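Local coordinates for putative cell filamentation protein (Bartonella quintana, PDB 4N67) that probably transfers AMP from ATP to target proteins as a Fic-family effector that Bartonella delivers into host cells through its VirB secretion system, at residues A19-K24 and K72-A77; G78-Q83 and Q112-L117. The protein carries 2 engineered substitutions. All coordinates share one frame; numbering follows the deposited sequence.

Contact 1 of 2, residues A19-K24 and K72-A77; sequences ATLKNK and KTFEWA. Engineered in segment 72-77: Lys72 (natural residue Asn).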
ATOM      1  N   ALA A  19      10.179  21.210   4.578  1.00 27.66           N
ATOM      2  CA  ALA A  19       9.424  20.249   3.778  1.00 27.52           C
ATOM      3  C   ALA A  19       9.961  18.832   3.996  1.00 24.30           C
ATOM      4  O   ALA A  19       9.658  17.932   3.228  1.00 24.55           O
ATOM      5  CB  ALA A  19       9.503  20.603   2.297  1.00 28.91           C
ATOM      6  N   THR A  20      10.772  18.649   5.033  1.00 22.97           N
ATOM      7  CA  THR A  20      11.305  17.329   5.362  1.00 20.59           C
ATOM      8  C   THR A  20      10.477  16.660   6.466  1.00 17.93           C
ATOM      9  O   THR A  20      10.319  17.207   7.553  1.00 17.80           O
ATOM     10  CB  THR A  20      12.760  17.434   5.828  1.00 21.63           C
ATOM     11  OG1 THR A  20      13.543  18.064   4.793  1.00 23.48           O
ATOM     12  CG2 THR A  20      13.351  16.080   6.102  1.00 21.60           C
ATOM     13  N   LEU A  21       9.957  15.493   6.144  1.00 16.22           N
ATOM     14  CA  LEU A  21       9.216  14.681   7.096  1.00 15.46           C
ATOM     15  C   LEU A  21      10.129  14.288   8.242  1.00 14.95           C
ATOM     16  O   LEU A  21      11.262  13.850   8.007  1.00 14.35           O
ATOM     17  CB  LEU A  21       8.676  13.421   6.446  1.00 15.67           C
ATOM     18  CG  LEU A  21       7.558  13.622   5.395  1.00 16.08           C
ATOM     19  CD1 LEU A  21       7.316  12.381   4.548  1.00 16.54           C
ATOM     20  CD2 LEU A  21       6.300  14.035   6.116  1.00 16.50           C
ATOM     21  N   LYS A  22       9.618  14.401   9.458  1.00 13.46           N
ATOM     22  CA  LYS A  22      10.311  13.891  10.625  1.00 13.33           C
ATOM     23  C   LYS A  22      10.668  12.416  10.381  1.00 12.34           C
ATOM     24  O   LYS A  22       9.840  11.619   9.961  1.00 12.02           O
ATOM     25  CB  LYS A  22       9.425  14.002  11.864  1.00 13.72           C
ATOM     26  CG  LYS A  22       9.157  15.423  12.324  1.00 14.86           C
ATOM     27  CD  LYS A  22       8.211  15.506  13.509  1.00 15.18           C
ATOM     28  CE  LYS A  22       7.903  16.961  13.849  1.00 16.26           C
ATOM     29  NZ  LYS A  22       6.951  17.014  14.984  1.00 17.09           N
ATOM     30  N   ASN A  23      11.900  12.053  10.708  1.00 12.17           N
ATOM     31  CA  ASN A  23      12.380  10.708  10.425  1.00 11.78           C
ATOM     32  C   ASN A  23      13.410  10.292  11.454  1.00 11.80           C
ATOM     33  O   ASN A  23      13.921  11.120  12.215  1.00 13.21           O
ATOM     34  CB  ASN A  23      12.962  10.615   9.011  1.00 11.89           C
ATOM     35  CG  ASN A  23      14.215  11.456   8.838  1.00 12.35           C
ATOM     36  OD1 ASN A  23      15.334  11.003   9.107  1.00 12.76           O
ATOM     37  ND2 ASN A  23      14.050  12.727   8.467  1.00 12.85           N
ATOM     38  N   LYS A  24      13.738   9.006  11.446  0.50 11.78           N
ATOM     39  CA  LYS A  24      14.649   8.430  12.430  0.50 12.15           C
ATOM     40  C   LYS A  24      16.091   8.337  11.944  0.50 12.31           C
ATOM     41  O   LYS A  24      16.965   7.912  12.693  0.50 12.76           O
ATOM     42  CB  LYS A  24      14.131   7.053  12.827  0.50 12.38           C
ATOM     43  CG  LYS A  24      12.804   7.164  13.585  0.50 12.71           C
ATOM     44  CD  LYS A  24      12.059   5.856  13.746  0.50 13.17           C
ATOM     45  CE  LYS A  24      12.859   4.775  14.444  0.50 14.16           C
ATOM     46  NZ  LYS A  24      11.951   3.702  14.934  0.50 14.67           N
ATOM     47  N   LYS A  72      12.039   1.758  10.558  1.00 11.70           N
ATOM     48  CA  LYS A  72      13.359   2.366  10.765  1.00 12.59           C
ATOM     49  C   LYS A  72      13.411   3.799  10.238  1.00 12.03           C
ATOM     50  O   LYS A  72      14.348   4.529  10.546  1.00 11.71           O
ATOM     51  CB  LYS A  72      14.466   1.514  10.145  1.00 14.59           C
ATOM     52  CG  LYS A  72      14.515   0.161  10.835  1.00 16.69           C
ATOM     53  CD  LYS A  72      15.544  -0.787  10.283  1.00 20.23           C
ATOM     54  CE  LYS A  72      15.198  -2.230  10.666  1.00 22.23           C
ATOM     55  NZ  LYS A  72      15.715  -3.274   9.733  1.00 23.60           N
ATOM     56  N   THR A  73      12.395   4.213   9.483  1.00 10.96           N
ATOM     57  CA  THR A  73      12.348   5.561   8.902  1.00 11.01           C
ATOM     58  C   THR A  73      11.406   6.482   9.654  1.00 10.74           C
ATOM     59  O   THR A  73      11.759   7.615   9.957  1.00 11.09           O
ATOM     60  CB  THR A  73      11.922   5.455   7.406  1.00 10.90           C
ATOM     61  OG1 THR A  73      12.901   4.656   6.699  1.00 11.16           O
ATOM     62  CG2 THR A  73      11.720   6.831   6.762  1.00 11.41           C
ATOM     63  N   PHE A  74      10.177   6.033   9.923  1.00 10.64           N
ATOM     64  CA  PHE A  74       9.156   6.873  10.536  1.00 10.83           C
ATOM     65  C   PHE A  74       8.666   6.316  11.873  1.00 10.78           C
ATOM     66  O   PHE A  74       8.372   5.117  11.969  1.00 10.66           O
ATOM     67  CB  PHE A  74       7.942   7.008   9.609  1.00 11.03           C
ATOM     68  CG  PHE A  74       8.227   7.676   8.308  1.00 11.12           C
ATOM     69  CD1 PHE A  74       8.817   8.934   8.282  1.00 11.91           C
ATOM     70  CD2 PHE A  74       7.926   7.054   7.091  1.00 11.52           C
ATOM     71  CE1 PHE A  74       9.057   9.577   7.077  1.00 12.55           C
ATOM     72  CE2 PHE A  74       8.184   7.699   5.879  1.00 11.92           C
ATOM     73  CZ  PHE A  74       8.745   8.968   5.887  1.00 12.77           C
ATOM     74  N   GLU A  75       8.537   7.209  12.869  1.00 11.33           N
ATOM     75  CA  GLU A  75       7.986   6.834  14.193  1.00 11.41           C
ATOM     76  C   GLU A  75       6.568   6.280  14.090  1.00 11.16           C
ATOM     77  O   GLU A  75       6.186   5.384  14.871  1.00 12.11           O
ATOM     78  CB  GLU A  75       7.997   8.004  15.169  1.00 12.17           C
ATOM     79  CG  GLU A  75       9.394   8.415  15.636  1.00 12.56           C
ATOM     80  CD  GLU A  75       9.353   9.585  16.595  1.00 13.48           C
ATOM     81  OE1 GLU A  75       8.480   9.592  17.485  1.00 13.60           O
ATOM     82  OE2 GLU A  75      10.201  10.477  16.477  1.00 14.44           O
ATOM     83  N   TRP A  76       5.825   6.795  13.110  1.00 11.00           N
ATOM     84  CA  TRP A  76       4.422   6.411  12.904  1.00 11.23           C
ATOM     85  C   TRP A  76       4.252   5.247  11.954  1.00 10.70           C
ATOM     86  O   TRP A  76       3.120   4.974  11.512  1.00 10.67           O
ATOM     87  CB  TRP A  76       3.584   7.623  12.411  1.00 11.62           C
ATOM     88  CG  TRP A  76       4.234   8.387  11.306  1.00 11.81           C
ATOM     89  CD1 TRP A  76       5.072   9.483  11.431  1.00 12.88           C
ATOM     90  CD2 TRP A  76       4.159   8.115   9.903  1.00 11.95           C
ATOM     91  NE1 TRP A  76       5.501   9.877  10.201  1.00 12.56           N
ATOM     92  CE2 TRP A  76       4.935   9.081   9.246  1.00 12.17           C
ATOM     93  CE3 TRP A  76       3.445   7.195   9.126  1.00 11.95           C
ATOM     94  CZ2 TRP A  76       5.064   9.111   7.861  1.00 12.32           C
ATOM     95  CZ3 TRP A  76       3.585   7.226   7.763  1.00 12.25           C
ATOM     96  CH2 TRP A  76       4.410   8.180   7.149  1.00 12.35           C
ATOM     97  N   ALA A  77       5.308   4.501  11.631  1.00 10.43           N
ATOM     98  CA  ALA A  77       5.137   3.332  10.754  1.00 10.48           C
ATOM     99  C   ALA A  77       4.067   2.416  11.357  1.00 10.61           C
ATOM    100  O   ALA A  77       4.070   2.136  12.547  1.00 11.56           O
ATOM    101  CB  ALA A  77       6.435   2.558  10.588  1.00 10.54           C
TER
HETATM  102  O   HOH W   1       7.074  12.217   9.688  1.00 17.03           O
HETATM  103  O   HOH W   2       9.375   9.914  12.283  1.00 17.56           O
HETATM  104  O   HOH W   3       9.079   3.415  14.082  1.00 20.47           O

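Contact 2 of 2, residues G78-Q83 and Q112-L117; sequences GVTRDQ and QIQREL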
ATOM      1  N   GLY A  78       3.196   1.920  10.482  1.00 10.70           N
ATOM      2  CA  GLY A  78       2.105   1.032  10.879  1.00 10.98           C
ATOM      3  C   GLY A  78       0.862   1.739  11.371  1.00 11.37           C
ATOM      4  O   GLY A  78      -0.119   1.073  11.651  1.00 12.83           O
ATOM      5  N   VAL A  79       0.907   3.055  11.493  1.00 11.22           N
ATOM      6  CA  VAL A  79      -0.225   3.827  12.041  1.00 11.50           C
ATOM      7  C   VAL A  79      -0.933   4.527  10.883  1.00 11.45           C
ATOM      8  O   VAL A  79      -0.290   5.203  10.064  1.00 11.97           O
ATOM      9  CB  VAL A  79       0.259   4.857  13.085  1.00 12.10           C
ATOM     10  CG1 VAL A  79      -0.932   5.585  13.711  1.00 12.84           C
ATOM     11  CG2 VAL A  79       1.104   4.192  14.145  1.00 12.55           C
ATOM     12  N   THR A  80      -2.252   4.386  10.829  1.00 11.85           N
ATOM     13  CA  THR A  80      -3.018   5.007   9.749  1.00 12.04           C
ATOM     14  C   THR A  80      -3.255   6.490  10.047  1.00 12.61           C
ATOM     15  O   THR A  80      -3.249   6.915  11.198  1.00 13.47           O
ATOM     16  CB  THR A  80      -4.327   4.241   9.458  1.00 12.50           C
ATOM     17  OG1 THR A  80      -5.076   4.082  10.665  1.00 13.61           O
ATOM     18  CG2 THR A  80      -4.035   2.892   8.827  1.00 12.49           C
ATOM     19  N   ARG A  81      -3.475   7.262   8.999  1.00 12.54           N
ATOM     20  CA  ARG A  81      -3.448   8.720   9.068  1.00 13.17           C
ATOM     21  C   ARG A  81      -4.704   9.353   9.629  1.00 15.02           C
ATOM     22  O   ARG A  81      -4.717  10.562   9.866  1.00 15.56           O
ATOM     23  CB  ARG A  81      -3.114   9.310   7.688  1.00 12.84           C
ATOM     24  CG  ARG A  81      -4.155   9.019   6.608  1.00 12.78           C
ATOM     25  CD  ARG A  81      -3.790   9.579   5.236  1.00 12.40           C
ATOM     26  NE  ARG A  81      -4.660   8.974   4.231  1.00 12.44           N
ATOM     27  CZ  ARG A  81      -5.918   9.324   3.992  1.00 12.44           C
ATOM     28  NH1 ARG A  81      -6.616   8.628   3.128  1.00 12.44           N
ATOM     29  NH2 ARG A  81      -6.443  10.417   4.551  1.00 12.98           N
ATOM     30  N   ASP A  82      -5.714   8.531   9.871  1.00 16.33           N
ATOM     31  CA  ASP A  82      -6.914   8.973  10.556  1.00 19.00           C
ATOM     32  C   ASP A  82      -6.666   9.073  12.053  1.00 21.25           C
ATOM     33  O   ASP A  82      -7.400   9.791  12.740  1.00 24.30           O
ATOM     34  CB  ASP A  82      -8.088   8.039  10.262  1.00 19.79           C
ATOM     35  CG  ASP A  82      -7.815   6.596  10.621  1.00 20.36           C
ATOM     36  OD1 ASP A  82      -6.687   6.069  10.399  1.00 19.09           O
ATOM     37  OD2 ASP A  82      -8.732   5.941  11.099  1.00 23.01           O
ATOM     38  N   GLN A  83      -5.659   8.358  12.545  1.00 21.04           N
ATOM     39  CA  GLN A  83      -5.412   8.188  13.983  1.00 23.88           C
ATOM     40  C   GLN A  83      -4.397   9.212  14.450  1.00 22.89           C
ATOM     41  O   GLN A  83      -3.368   9.374  13.816  1.00 23.85           O
ATOM     42  CB  GLN A  83      -4.896   6.781  14.263  1.00 26.03           C
ATOM     43  CG  GLN A  83      -5.933   5.714  13.928  1.00 30.08           C
ATOM     44  CD  GLN A  83      -5.491   4.315  14.309  1.00 34.37           C
ATOM     45  OE1 GLN A  83      -4.509   4.130  15.031  1.00 41.55           O
ATOM     46  NE2 GLN A  83      -6.222   3.320  13.834  1.00 37.56           N
ATOM     47  N   GLN A 112     -13.683   6.883   6.833  1.00 20.10           N
ATOM     48  CA  GLN A 112     -13.808   6.103   5.608  1.00 19.31           C
ATOM     49  C   GLN A 112     -12.644   5.119   5.460  1.00 17.15           C
ATOM     50  O   GLN A 112     -12.787   4.077   4.826  1.00 17.00           O
ATOM     51  CB  GLN A 112     -13.820   7.001   4.380  1.00 19.57           C
ATOM     52  CG  GLN A 112     -15.092   7.796   4.298  1.00 21.04           C
ATOM     53  CD  GLN A 112     -15.124   8.749   3.130  1.00 21.84           C
ATOM     54  OE1 GLN A 112     -14.125   8.943   2.427  1.00 21.17           O
ATOM     55  NE2 GLN A 112     -16.291   9.367   2.914  1.00 22.61           N
ATOM     56  N   ILE A 113     -11.485   5.479   5.993  1.00 16.63           N
ATOM     57  CA  ILE A 113     -10.297   4.629   5.853  1.00 15.70           C
ATOM     58  C   ILE A 113     -10.600   3.309   6.533  1.00 16.26           C
ATOM     59  O   ILE A 113     -10.416   2.267   5.943  1.00 15.31           O
ATOM     60  CB  ILE A 113      -9.042   5.271   6.467  1.00 15.55           C
ATOM     61  CG1 ILE A 113      -8.646   6.548   5.696  1.00 15.73           C
ATOM     62  CG2 ILE A 113      -7.893   4.275   6.517  1.00 15.51           C
ATOM     63  CD1 ILE A 113      -7.518   7.323   6.369  1.00 15.89           C
ATOM     64  N   GLN A 114     -11.060   3.365   7.774  1.00 18.02           N
ATOM     65  CA  GLN A 114     -11.358   2.116   8.510  1.00 20.32           C
ATOM     66  C   GLN A 114     -12.508   1.341   7.877  1.00 19.73           C
ATOM     67  O   GLN A 114     -12.448   0.097   7.768  1.00 19.63           O
ATOM     68  CB  GLN A 114     -11.705   2.417   9.965  1.00 23.47           C
ATOM     69  CG  GLN A 114     -10.586   3.048  10.789  1.00 26.54           C
ATOM     70  CD  GLN A 114      -9.241   2.357  10.649  1.00 28.94           C
ATOM     71  OE1 GLN A 114      -9.130   1.116  10.646  1.00 35.19           O
ATOM     72  NE2 GLN A 114      -8.200   3.159  10.539  1.00 31.84           N
ATOM     73  N   ARG A 115     -13.542   2.062   7.456  1.00 19.63           N
ATOM     74  CA  ARG A 115     -14.715   1.432   6.853  1.00 19.95           C
ATOM     75  C   ARG A 115     -14.353   0.719   5.553  1.00 18.45           C
ATOM     76  O   ARG A 115     -14.808  -0.398   5.296  1.00 18.48           O
ATOM     77  CB  ARG A 115     -15.856   2.461   6.618  1.00 22.12           C
ATOM     78  CG  ARG A 115     -16.663   2.826   7.857  1.00 24.88           C
ATOM     79  CD  ARG A 115     -17.774   3.854   7.573  1.00 26.99           C
ATOM     80  NE  ARG A 115     -17.313   5.198   7.937  1.00 29.26           N
ATOM     81  CZ  ARG A 115     -17.327   6.287   7.169  1.00 30.45           C
ATOM     82  NH1 ARG A 115     -16.826   7.416   7.649  1.00 31.57           N
ATOM     83  NH2 ARG A 115     -17.820   6.269   5.944  1.00 30.42           N
ATOM     84  N   GLU A 116     -13.532   1.367   4.725  1.00 16.76           N
ATOM     85  CA  GLU A 116     -13.101   0.736   3.489  1.00 16.46           C
ATOM     86  C   GLU A 116     -12.198  -0.469   3.719  1.00 15.40           C
ATOM     87  O   GLU A 116     -12.301  -1.442   2.996  1.00 15.32           O
ATOM     88  CB  GLU A 116     -12.441   1.747   2.555  1.00 16.36           C
ATOM     89  CG  GLU A 116     -13.451   2.775   2.045  1.00 17.43           C
ATOM     90  CD  GLU A 116     -12.867   3.865   1.175  1.00 18.43           C
ATOM     91  OE1 GLU A 116     -11.815   3.634   0.551  1.00 17.08           O
ATOM     92  OE2 GLU A 116     -13.500   4.952   1.079  1.00 19.98           O
ATOM     93  N   LEU A 117     -11.296  -0.402   4.681  1.00 15.49           N
ATOM     94  CA  LEU A 117     -10.447  -1.555   4.975  1.00 15.32           C
ATOM     95  C   LEU A 117     -11.297  -2.699   5.526  1.00 15.75           C
ATOM     96  O   LEU A 117     -11.037  -3.852   5.170  1.00 16.16           O
ATOM     97  CB  LEU A 117      -9.353  -1.193   5.971  1.00 15.17           C
ATOM     98  CG  LEU A 117      -8.324  -0.222   5.400  1.00 15.16           C
ATOM     99  CD1 LEU A 117      -7.347   0.188   6.470  1.00 15.74           C
ATOM    100  CD2 LEU A 117      -7.608  -0.800   4.186  1.00 15.36           C
TER

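Contact 1 of 2, residues A19-K24 and K72-A77
Lys24 N donates to Thr73 O over 2.8 Å, the one direct hydrogen bond between the two loops. The same oxygen takes a CA-H...O contact from Asn23 CA at 3.2 Å, so two neighbouring residues of 19-24 share one acceptor.

Contact with the Phe74 ring is of two kinds. The apolar one is Leu21, with CB 3.9 Å from Phe74 CE1 and CD1 near CZ; a branched aliphatic chain suits this oblique approach because both carbons can touch the ring. The polar one is Lys22 O, in the ring plane 3.3 Å from Phe74 CD1, where slightly positive ring hydrogens suit an oxygen. Thr73 CG2 sits over the centre of one face, Trp76 CZ2 toward the rim of the other.

The long Lys24 chain adds aliphatic packing: CB lies 3.4 Å from Lys72 O, and CD 3.9 Å from Glu75 N as the chain crosses Glu75 obliquely. In the conformer described, one of two, a bend at chi3 (57°) turns CE back toward Lys72 O, and NZ binds His71 O and, through water, Phe74 O.

Other waters join Lys22 O to Trp76 NE1 and, weakly on the Lys22 side, to Glu75 N. Asn23 both gives and takes: ND2 donates to Leu21 O (3.0 Å, 174°), OD1 accepts from His25 N.

Glu75 OE1 also binds Glu88 N, and Lys22 NZ forms a salt bridge with Asp89. Both partners lie in the turn of hairpin 85-93, which probably corresponds to the target-positioning flap of Fic domains, and Leu21 touches Lys157 of the Fic signature sequence HPFRKGNGR.

Contact 2 of 2, residues G78-Q83 and Q112-L117
Ile113 CD1 sits squarely over one face of the Arg81 guanidinium, 3.5 Å from Arg81 CZ, and this is the tight part of the contact. A methyl group suits the flat face because the guanidinium's N-H groups point outward in its plane. Those donors are occupied: NE binds His153 O, NH1 binds Ala108 O and NH2 binds Met95 O, which holds the buried cation in position. The arginine chain is extended from CG to NE, and Arg81 CG also lies near the isoleucine methyl; Asp82 CB approaches the same methyl at 4.0 Å.

The loop forms a type I beta turn from Thr80 to Gln83, closed by Gln83 N to Thr80 O, and leads directly into hairpin 85-93. Through Arg81, the turn is joined to His153, the first residue of the Fic signature HPFRKGNGR, and helix 112-126 meets the turn through Ile113 and Gln114.

Away from this packing the contact becomes polar and more open. Gln114 NE2 donates to Asp82 OD2 at 2.9 Å and 163°, arriving on the syn side but 22° out of the carboxylate plane. Asp82 CG lies between the backbone N and carbonyl carbon (chi1 57°), which brings it toward Thr80, and OD1 accepts a short 2.6 Å bond from Thr80 OG1. A carboxylate suits the place because its two oxygens can serve both the threonine hydroxyl and the glutamine amide. Arg63 of helix 59-70 binds both Thr80 OG1 and Gln114 OE1. At the partly exposed margin Gln83 NE2 approaches Gln114 NE2 only to 3.8 Å.

Overall arrangement
From the N terminus, the chain runs through loop 19-24, then helices 30-48 and 59-70, before 72-77 returns to close contact 1 around a mainly helical loop of 47 residues. The very next residues, 78-83, open contact 2. After hairpin 85-93 and the irregular segment beyond it, the chain enters helix 112-126, whose first residues close a 28-residue loop without helix. The two loops follow in series, neither nesting nor crossing, with centres about 18 Å apart. Contact 1 ties the N-terminal arm to the linker after helix 59-70; contact 2 ties the continuation of that linker to helix 112-126. Bound ADP lies about 8 Å from the side chains of Phe74 and Arg81.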